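PDB 3RH3: DUF3829 domain-containing protein, which is of unknown function but, as an all-alpha member of a DUF3829-like family whose natural form carries a lipoprotein signature, is probably anchored to the bacterial cell envelope. Local coordinates for residues 158-163 with 213-218; 165-170 with 223-228; 172-177 with 230-235. All blocks are in the same frame, centred on the assembly; numbering follows the deposited sequence. Where two conformers were deposited one is given.

All three contacts join the same two helices, 161-181 and 216-240, at successive levels, all within the DUF3829-like C-terminal domain. Contact 1 lies at the surface, where both helices begin: a tyrosine leans on a leucine and a proline, and acidic groups stand nearby. Contact 2, with its centre about 13 Å from that of contact 1, is buried and sets a phenylalanine against two methionines. Contact 3, about 10 Å further between centres, is buried as well, and there another phenylalanine meets, across the two segments, the branched aliphatic side chains of Val174 and Ile177. The polar fringe of contact 1 thus gives way to soft selenium-bearing chains and then to plain hydrocarbon packing.

Contact 1: residues 158-163 with 213-218; sequences EPLKDQ and TGYDEE
Leu160 and Tyr215 face each other from the N-cap positions of two neighbouring helices, so this contact joins the starting ends of a helix pair in an all-alpha fold. Its tight part is the forked end of Leu160 against the base of the tyrosine. CD1 lies 3.7 Å from Tyr215 CD1, while CD2 rests 3.8 Å from Tyr215 CB, the leucine approaching the ring obliquely. Leucine suits this place because its two methyls both rest against the base of the ring, and Val212 of the loop before Tyr215 adds to its apolar surroundings.

Toward solvent the cover thins. Pro159, itself exposed, occupies the second position of a type I beta turn from Glu158 to Lys161, closed by Lys161 N to Glu158 O at 3.1 Å. A proline fits there because its ring fixes phi near the -60° that the turn needs. That ring crosses the tyrosine at about a right angle near the hydroxyl end, with CG 3.4 Å from Tyr215 OH. On the solvent side, Glu218 OE2 and Glu158 OE2 stay 6.7 Å apart, and their like charges would probably discourage a closer approach. Within its own segment the bend of Glu218 at chi2 (90°) lays CD at the edge of the Tyr215 ring; across the segments it touches Leu160 with CB and CG, CB sitting 3.7 Å from Leu160 CD1.

Contact 2: residues 165-170 with 223-228; sequences MAMRKM and QSFLST
Ser224 O, one residue before the Phe225 ring that packs on Met167, is gripped twice by Thr228. The backbone N of Thr228 makes the usual helical bond, and its OG1 donates a second at 2.7 Å from the opposite face of the carbonyl plane. Threonine can satisfy its hydroxyl in this way without leaving its own helix.

Across the interface Phe225 projects with CG anti to the backbone N (chi1 -178°), reaching the other helix at Met167 and Met170, both present as selenomethionine. Met167 CG stands over one face of the ring, 3.6 Å from the Phe225 centroid and 15° off the normal, a CH-pi contact. SE of Met167 follows obliquely at 4.2 Å from that centroid in a Met-aromatic contact. Met170 brings CB to the ring edge, and its chain turns at chi3 so that CE touches Leu226 CD2 at 3.7 Å. Flexible, polarisable methionines suit a flat ring, whose outline they can follow.

The two segments run nearly parallel, 23° apart. Helix 189-207 lies beside them, with Met170 on Glu202 and Ala206 and Leu226 on Leu203, while Arg168 and Met165 look to helix 115-154.

Contact 3: residues 172-177 with 230-235; sequences GTVQSI and KSFMND
With chi1 at 167° the ring of Phe232 extends away from its own helix, and Val174, whose CG1 is likewise anti to the backbone N (chi1 165°), comes to meet it from the opposite direction. The result is a CH-pi contact that is almost centred: Val174 CG1 lies 3.9 Å from the Phe232 centroid, only 7° off the ring normal. Both methyls of Val174 lie over that same face, CG1 near its centre and CG2 toward the rim, 3.9 Å from CD2 of Phe232. A valine suits the spot because its beta-branched fork covers the face with two methyls.

One turn later Ile177 approaches differently. Its CG2 comes to the ring edge near the plane, 4.0 Å from Phe232 CZ, so the aromatic group is met over a face by one residue and at its rim by the other. Leu261 touches both Val174 and Phe232, and Tyr257 stacks edge-to-face with Phe232, while its hydroxyl is hydrogen-bonded to Asp235 OD2. In segment 172-177, Thr173 OG1 bonds Glu202 as well as Lys169 O one turn back, and Ser176 OG bonds Gln137 of helix 115-154.

Since Val174, Ile177 and Phe232 are buried and meet through carbon alone, cohesion here probably comes mainly from dispersion and the exclusion of water, with the fit of shapes setting the arrangement.

Contact 1: residues 158-163 with 213-218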
loop_
_atom_site.group_PDB
_atom_site.type_symbol
_atom_site.label_atom_id
_atom_site.label_comp_id
_atom_site.label_asym_id
_atom_site.label_seq_id
_atom_site.Cartn_x
_atom_site.Cartn_y
_atom_site.Cartn_z
ATOM N N GLU A 158 18.999 7.137 -18.392
ATOM C CA GLU A 158 17.991 6.323 -19.050
ATOM C C GLU A 158 17.147 7.213 -19.983
ATOM O O GLU A 158 16.556 8.181 -19.504
ATOM C CB GLU A 158 17.138 5.592 -17.989
ATOM C CG GLU A 158 16.163 4.523 -18.465
ATOM C CD GLU A 158 16.490 3.611 -19.633
ATOM O OE1 GLU A 158 17.525 2.907 -19.586
ATOM O OE2 GLU A 158 15.711 3.627 -20.612
ATOM N N PRO A 159 17.085 6.931 -21.316
ATOM C CA PRO A 159 16.273 7.786 -22.220
ATOM C C PRO A 159 14.789 7.882 -21.834
ATOM O O PRO A 159 14.169 8.898 -22.122
ATOM C CB PRO A 159 16.423 7.103 -23.584
ATOM C CG PRO A 159 17.679 6.319 -23.475
ATOM C CD PRO A 159 17.759 5.851 -22.070
ATOM N N LEU A 160 14.227 6.855 -21.174
ATOM C CA LEU A 160 12.815 6.847 -20.775
ATOM C C LEU A 160 12.621 7.053 -19.273
ATOM O O LEU A 160 11.600 6.615 -18.704
ATOM C CB LEU A 160 12.141 5.539 -21.210
ATOM C CG LEU A 160 12.339 5.138 -22.654
ATOM C CD1 LEU A 160 11.996 3.699 -22.842
ATOM C CD2 LEU A 160 11.526 6.021 -23.593
ATOM N N LYS A 161 13.558 7.774 -18.642
ATOM C CA LYS A 161 13.530 8.107 -17.216
ATOM C C LYS A 161 12.152 8.654 -16.800
ATOM O O LYS A 161 11.542 8.090 -15.888
ATOM C CB LYS A 161 14.638 9.131 -16.894
ATOM C CG LYS A 161 14.788 9.519 -15.424
ATOM C CD LYS A 161 15.683 10.737 -15.287
ATOM C CE LYS A 161 15.765 11.231 -13.873
ATOM N NZ LYS A 161 15.335 12.652 -13.768
ATOM N N ASP A 162 11.644 9.706 -17.500
ATOM C CA ASP A 162 10.375 10.375 -17.179
ATOM C C ASP A 162 9.202 9.393 -17.175
ATOM O O ASP A 162 8.395 9.429 -16.241
ATOM C CB ASP A 162 10.086 11.525 -18.152
ATOM C CG ASP A 162 11.065 12.693 -18.142
ATOM O OD1 ASP A 162 11.936 12.738 -17.236
ATOM O OD2 ASP A 162 10.945 13.575 -19.030
ATOM N N GLN A 163 9.138 8.515 -18.215
ATOM C CA GLN A 163 8.104 7.502 -18.375
ATOM C C GLN A 163 8.153 6.504 -17.190
ATOM O O GLN A 163 7.125 6.265 -16.567
ATOM C CB GLN A 163 8.270 6.780 -19.736
ATOM C CG GLN A 163 7.897 7.640 -20.966
ATOM C CD GLN A 163 8.981 8.567 -21.513
ATOM O OE1 GLN A 163 9.957 8.940 -20.834
ATOM N NE2 GLN A 163 8.775 9.041 -22.738
ATOM N N THR A 213 12.313 8.937 -29.611
ATOM C CA THR A 213 12.501 8.211 -30.861
ATOM C C THR A 213 13.304 6.923 -30.603
ATOM O O THR A 213 14.294 6.944 -29.873
ATOM C CB THR A 213 13.170 9.148 -31.881
ATOM O OG1 THR A 213 12.351 10.307 -32.019
ATOM C CG2 THR A 213 13.348 8.508 -33.252
ATOM N N GLY A 214 12.842 5.824 -31.199
ATOM C CA GLY A 214 13.463 4.506 -31.094
ATOM C C GLY A 214 12.999 3.664 -29.920
ATOM O O GLY A 214 13.676 2.697 -29.554
ATOM N N TYR A 215 11.867 4.039 -29.296
ATOM C CA TYR A 215 11.315 3.339 -28.123
ATOM C C TYR A 215 9.789 3.179 -28.261
ATOM O O TYR A 215 9.067 3.304 -27.274
ATOM C CB TYR A 215 11.693 4.082 -26.805
ATOM C CG TYR A 215 13.185 4.191 -26.594
ATOM C CD1 TYR A 215 13.905 3.150 -26.018
ATOM C CD2 TYR A 215 13.895 5.307 -27.038
ATOM C CE1 TYR A 215 15.296 3.207 -25.901
ATOM C CE2 TYR A 215 15.282 5.385 -26.908
ATOM C CZ TYR A 215 15.980 4.331 -26.345
ATOM O OH TYR A 215 17.347 4.414 -26.219
ATOM N N ASP A 216 9.304 2.860 -29.481
ATOM C CA ASP A 216 7.873 2.696 -29.783
ATOM C C ASP A 216 7.241 1.510 -29.024
ATOM O O ASP A 216 6.078 1.578 -28.641
ATOM C CB ASP A 216 7.653 2.533 -31.297
ATOM C CG ASP A 216 8.168 3.689 -32.153
ATOM O OD1 ASP A 216 8.214 4.838 -31.646
ATOM O OD2 ASP A 216 8.525 3.444 -33.329
ATOM N N GLU A 217 8.012 0.440 -28.798
ATOM C CA GLU A 217 7.544 -0.748 -28.088
ATOM C C GLU A 217 7.318 -0.399 -26.632
ATOM O O GLU A 217 6.259 -0.708 -26.091
ATOM C CB GLU A 217 8.562 -1.892 -28.255
ATOM C CG GLU A 217 8.234 -3.141 -27.466
ATOM C CD GLU A 217 9.254 -4.250 -27.611
ATOM O OE1 GLU A 217 10.331 -4.017 -28.209
ATOM O OE2 GLU A 217 8.967 -5.365 -27.124
ATOM N N GLU A 218 8.279 0.302 -26.021
ATOM C CA GLU A 218 8.188 0.773 -24.635
ATOM C C GLU A 218 7.071 1.785 -24.494
ATOM O O GLU A 218 6.341 1.730 -23.502
ATOM C CB GLU A 218 9.514 1.367 -24.173
ATOM C CG GLU A 218 10.649 0.359 -24.097
ATOM C CD GLU A 218 11.508 0.150 -25.334
ATOM O OE1 GLU A 218 11.022 0.360 -26.471
ATOM O OE2 GLU A 218 12.669 -0.283 -25.159
#

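Contact 2: residues 165-170 with 223-228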
loop_
_atom_site.group_PDB
_atom_site.type_symbol
_atom_site.label_atom_id
_atom_site.label_comp_id
_atom_site.label_asym_id
_atom_site.label_seq_id
_atom_site.Cartn_x
_atom_site.Cartn_y
_atom_site.Cartn_z
HETATM N N MSE A 165 9.721 6.818 -14.163
HETATM C CA MSE A 165 9.446 7.579 -12.930
HETATM C C MSE A 165 7.935 7.772 -12.750
HETATM O O MSE A 165 7.407 7.560 -11.667
HETATM C CB MSE A 165 10.147 8.960 -12.948
HETATM C CG MSE A 165 11.671 8.895 -12.901
HETATM SE SE MSE A 165 12.371 7.921 -11.377
HETATM C CE MSE A 165 11.968 9.242 -10.026
ATOM N N ALA A 166 7.231 8.166 -13.847
ATOM C CA ALA A 166 5.785 8.396 -13.798
ATOM C C ALA A 166 5.028 7.123 -13.412
ATOM O O ALA A 166 4.161 7.158 -12.527
ATOM C CB ALA A 166 5.285 8.913 -15.131
HETATM N N MSE A 167 5.371 5.997 -14.043
HETATM C CA MSE A 167 4.689 4.730 -13.759
HETATM C C MSE A 167 4.911 4.310 -12.321
HETATM O O MSE A 167 3.945 3.959 -11.652
HETATM C CB MSE A 167 5.132 3.626 -14.716
HETATM C CG MSE A 167 4.581 3.798 -16.089
HETATM SE SE MSE A 167 4.943 2.284 -17.260
HETATM C CE MSE A 167 6.648 2.882 -17.984
ATOM N N ARG A 168 6.165 4.365 -11.843
ATOM C CA ARG A 168 6.515 4.079 -10.456
ATOM C C ARG A 168 5.695 4.956 -9.473
ATOM O O ARG A 168 5.129 4.422 -8.528
ATOM C CB ARG A 168 8.014 4.287 -10.213
ATOM C CG ARG A 168 8.879 3.204 -10.794
ATOM C CD ARG A 168 10.305 3.275 -10.251
ATOM N NE ARG A 168 10.429 2.851 -8.846
ATOM C CZ ARG A 168 10.422 1.585 -8.428
ATOM N NH1 ARG A 168 10.256 0.591 -9.295
ATOM N NH2 ARG A 168 10.567 1.305 -7.139
ATOM N N LYS A 169 5.591 6.253 -9.710
ATOM C CA LYS A 169 4.831 7.137 -8.802
ATOM C C LYS A 169 3.321 6.821 -8.813
ATOM O O LYS A 169 2.728 6.713 -7.737
ATOM C CB LYS A 169 5.068 8.623 -9.091
ATOM C CG LYS A 169 4.606 9.496 -7.919
ATOM C CD LYS A 169 5.045 10.919 -7.998
ATOM C CE LYS A 169 4.700 11.622 -6.703
ATOM N NZ LYS A 169 5.378 12.944 -6.592
HETATM N N MSE A 170 2.727 6.587 -10.004
HETATM C CA MSE A 170 1.301 6.255 -10.151
HETATM C C MSE A 170 0.973 4.932 -9.494
HETATM O O MSE A 170 -0.042 4.852 -8.810
HETATM C CB MSE A 170 0.874 6.267 -11.614
HETATM C CG MSE A 170 0.854 7.709 -12.165
HETATM SE SE MSE A 170 0.117 7.790 -13.929
HETATM C CE MSE A 170 1.705 7.462 -14.920
ATOM N N GLN A 223 1.633 3.613 -22.739
ATOM C CA GLN A 223 0.261 4.027 -23.068
ATOM C C GLN A 223 -0.746 3.039 -22.471
ATOM O O GLN A 223 -1.745 3.490 -21.938
ATOM C CB GLN A 223 0.059 4.141 -24.574
ATOM C CG GLN A 223 0.737 5.331 -25.243
ATOM C CD GLN A 223 0.634 5.254 -26.767
ATOM O OE1 GLN A 223 0.682 4.178 -27.416
ATOM N NE2 GLN A 223 0.514 6.416 -27.382
ATOM N N SER A 224 -0.445 1.711 -22.482
ATOM C CA SER A 224 -1.315 0.688 -21.873
ATOM C C SER A 224 -1.392 0.895 -20.376
ATOM O O SER A 224 -2.472 0.770 -19.807
ATOM C CB SER A 224 -0.820 -0.720 -22.175
ATOM O OG SER A 224 -0.997 -1.019 -23.545
ATOM N N PHE A 225 -0.254 1.276 -19.744
ATOM C CA PHE A 225 -0.209 1.593 -18.313
ATOM C C PHE A 225 -1.166 2.732 -18.007
ATOM O O PHE A 225 -1.949 2.624 -17.066
ATOM C CB PHE A 225 1.224 1.938 -17.829
ATOM C CG PHE A 225 1.320 2.231 -16.344
ATOM C CD1 PHE A 225 1.075 3.511 -15.849
ATOM C CD2 PHE A 225 1.683 1.232 -15.445
ATOM C CE1 PHE A 225 1.140 3.771 -14.481
ATOM C CE2 PHE A 225 1.756 1.498 -14.079
ATOM C CZ PHE A 225 1.461 2.762 -13.603
ATOM N N LEU A 226 -1.115 3.817 -18.800
ATOM C CA LEU A 226 -1.998 4.995 -18.620
ATOM C C LEU A 226 -3.472 4.606 -18.721
ATOM O O LEU A 226 -4.273 5.021 -17.883
ATOM C CB LEU A 226 -1.658 6.118 -19.636
ATOM C CG LEU A 226 -0.242 6.667 -19.568
ATOM C CD1 LEU A 226 -0.013 7.754 -20.597
ATOM C CD2 LEU A 226 0.066 7.213 -18.206
ATOM N N SER A 227 -3.820 3.783 -19.716
ATOM C CA SER A 227 -5.171 3.270 -19.942
ATOM C C SER A 227 -5.660 2.437 -18.723
ATOM O O SER A 227 -6.809 2.585 -18.320
ATOM C CB SER A 227 -5.199 2.439 -21.226
ATOM O OG SER A 227 -6.343 1.603 -21.299
ATOM N N THR A 228 -4.777 1.601 -18.137
ATOM C CA THR A 228 -5.045 0.766 -16.946
ATOM C C THR A 228 -5.260 1.644 -15.721
ATOM O O THR A 228 -6.045 1.285 -14.847
ATOM C CB THR A 228 -3.870 -0.209 -16.710
ATOM O OG1 THR A 228 -3.593 -0.893 -17.932
ATOM C CG2 THR A 228 -4.147 -1.228 -15.602
#

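Contact 3: residues 172-177 with 230-235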
loop_
_atom_site.group_PDB
_atom_site.type_symbol
_atom_site.label_atom_id
_atom_site.label_comp_id
_atom_site.label_asym_id
_atom_site.label_seq_id
_atom_site.Cartn_x
_atom_site.Cartn_y
_atom_site.Cartn_z
ATOM N N GLY A 172 2.540 3.656 -6.921
ATOM C CA GLY A 172 2.560 3.978 -5.501
ATOM C C GLY A 172 1.253 4.618 -5.064
ATOM O O GLY A 172 0.671 4.224 -4.052
ATOM N N THR A 173 0.744 5.572 -5.857
ATOM C CA THR A 173 -0.531 6.261 -5.570
ATOM C C THR A 173 -1.690 5.260 -5.614
ATOM O O THR A 173 -2.527 5.289 -4.710
ATOM C CB THR A 173 -0.736 7.442 -6.519
ATOM O OG1 THR A 173 0.458 8.224 -6.523
ATOM C CG2 THR A 173 -1.877 8.349 -6.072
ATOM N N VAL A 174 -1.680 4.303 -6.595
ATOM C CA VAL A 174 -2.723 3.295 -6.706
ATOM C C VAL A 174 -2.722 2.413 -5.430
ATOM O O VAL A 174 -3.788 2.152 -4.842
ATOM C CB VAL A 174 -2.606 2.454 -8.016
ATOM C CG1 VAL A 174 -3.450 1.179 -7.943
ATOM C CG2 VAL A 174 -2.991 3.285 -9.244
ATOM N N GLN A 175 -1.522 1.984 -5.011
ATOM C CA GLN A 175 -1.311 1.154 -3.825
ATOM C C GLN A 175 -1.849 1.890 -2.570
ATOM O O GLN A 175 -2.521 1.259 -1.750
ATOM C CB GLN A 175 0.179 0.822 -3.698
ATOM C CG GLN A 175 0.565 0.113 -2.405
ATOM C CD GLN A 175 2.032 -0.222 -2.361
ATOM O OE1 GLN A 175 2.420 -1.379 -2.471
ATOM N NE2 GLN A 175 2.883 0.780 -2.225
ATOM N N SER A 176 -1.578 3.210 -2.437
ATOM C CA SER A 176 -2.117 4.016 -1.316
ATOM C C SER A 176 -3.666 4.042 -1.349
ATOM O O SER A 176 -4.312 3.862 -0.307
ATOM C CB SER A 176 -1.586 5.449 -1.354
ATOM O OG SER A 176 -0.189 5.469 -1.119
ATOM N N ILE A 177 -4.249 4.213 -2.552
ATOM C CA ILE A 177 -5.723 4.236 -2.698
ATOM C C ILE A 177 -6.318 2.877 -2.273
ATOM O O ILE A 177 -7.341 2.847 -1.558
ATOM C CB ILE A 177 -6.164 4.636 -4.131
ATOM C CG1 ILE A 177 -5.685 6.064 -4.458
ATOM C CG2 ILE A 177 -7.687 4.552 -4.279
ATOM C CD1 ILE A 177 -5.625 6.405 -5.921
ATOM N N LYS A 230 -6.584 4.767 -15.802
ATOM C CA LYS A 230 -7.940 5.334 -16.001
ATOM C C LYS A 230 -9.000 4.281 -15.683
ATOM O O LYS A 230 -9.987 4.610 -15.064
ATOM C CB LYS A 230 -8.153 5.876 -17.422
ATOM C CG LYS A 230 -7.176 6.957 -17.845
ATOM C CD LYS A 230 -7.095 7.123 -19.365
ATOM C CE LYS A 230 -5.747 7.665 -19.771
ATOM N NZ LYS A 230 -5.488 7.524 -21.226
ATOM N N SER A 231 -8.765 3.001 -16.047
ATOM C CA SER A 231 -9.707 1.910 -15.757
ATOM C C SER A 231 -9.808 1.694 -14.278
ATOM O O SER A 231 -10.901 1.511 -13.760
ATOM C CB SER A 231 -9.272 0.618 -16.438
ATOM O OG SER A 231 -9.625 0.743 -17.795
ATOM N N PHE A 232 -8.662 1.733 -13.593
ATOM C CA PHE A 232 -8.588 1.580 -12.141
ATOM C C PHE A 232 -9.389 2.682 -11.490
ATOM O O PHE A 232 -10.177 2.440 -10.579
ATOM C CB PHE A 232 -7.120 1.572 -11.620
ATOM C CG PHE A 232 -7.088 1.729 -10.125
ATOM C CD1 PHE A 232 -7.410 0.661 -9.291
ATOM C CD2 PHE A 232 -6.879 2.982 -9.544
ATOM C CE1 PHE A 232 -7.460 0.829 -7.898
ATOM C CE2 PHE A 232 -6.945 3.149 -8.151
ATOM C CZ PHE A 232 -7.242 2.072 -7.341
HETATM N N MSE A 233 -9.176 3.886 -11.955
HETATM C CA MSE A 233 -9.851 5.080 -11.450
HETATM C C MSE A 233 -11.389 5.026 -11.614
HETATM O O MSE A 233 -12.102 5.446 -10.700
HETATM C CB MSE A 233 -9.280 6.334 -12.132
HETATM C CG MSE A 233 -7.929 6.713 -11.533
HETATM SE SE MSE A 233 -7.165 8.285 -12.352
HETATM C CE MSE A 233 -7.816 9.564 -11.229
ATOM N N ASN A 234 -11.879 4.461 -12.737
ATOM C CA ASN A 234 -13.303 4.291 -12.978
ATOM C C ASN A 234 -13.876 3.252 -12.015
ATOM O O ASN A 234 -14.952 3.468 -11.442
ATOM C CB ASN A 234 -13.564 3.881 -14.443
ATOM C CG ASN A 234 -13.283 4.991 -15.435
ATOM O OD1 ASN A 234 -13.363 6.181 -15.131
ATOM N ND2 ASN A 234 -12.962 4.628 -16.655
ATOM N N ASP A 235 -13.139 2.146 -11.825
ATOM C CA ASP A 235 -13.538 1.058 -10.933
ATOM C C ASP A 235 -13.511 1.537 -9.470
ATOM O O ASP A 235 -14.443 1.250 -8.727
ATOM C CB ASP A 235 -12.621 -0.166 -11.126
ATOM C CG ASP A 235 -12.702 -0.859 -12.482
ATOM O OD1 ASP A 235 -13.444 -0.358 -13.380
ATOM O OD2 ASP A 235 -12.054 -1.922 -12.643
#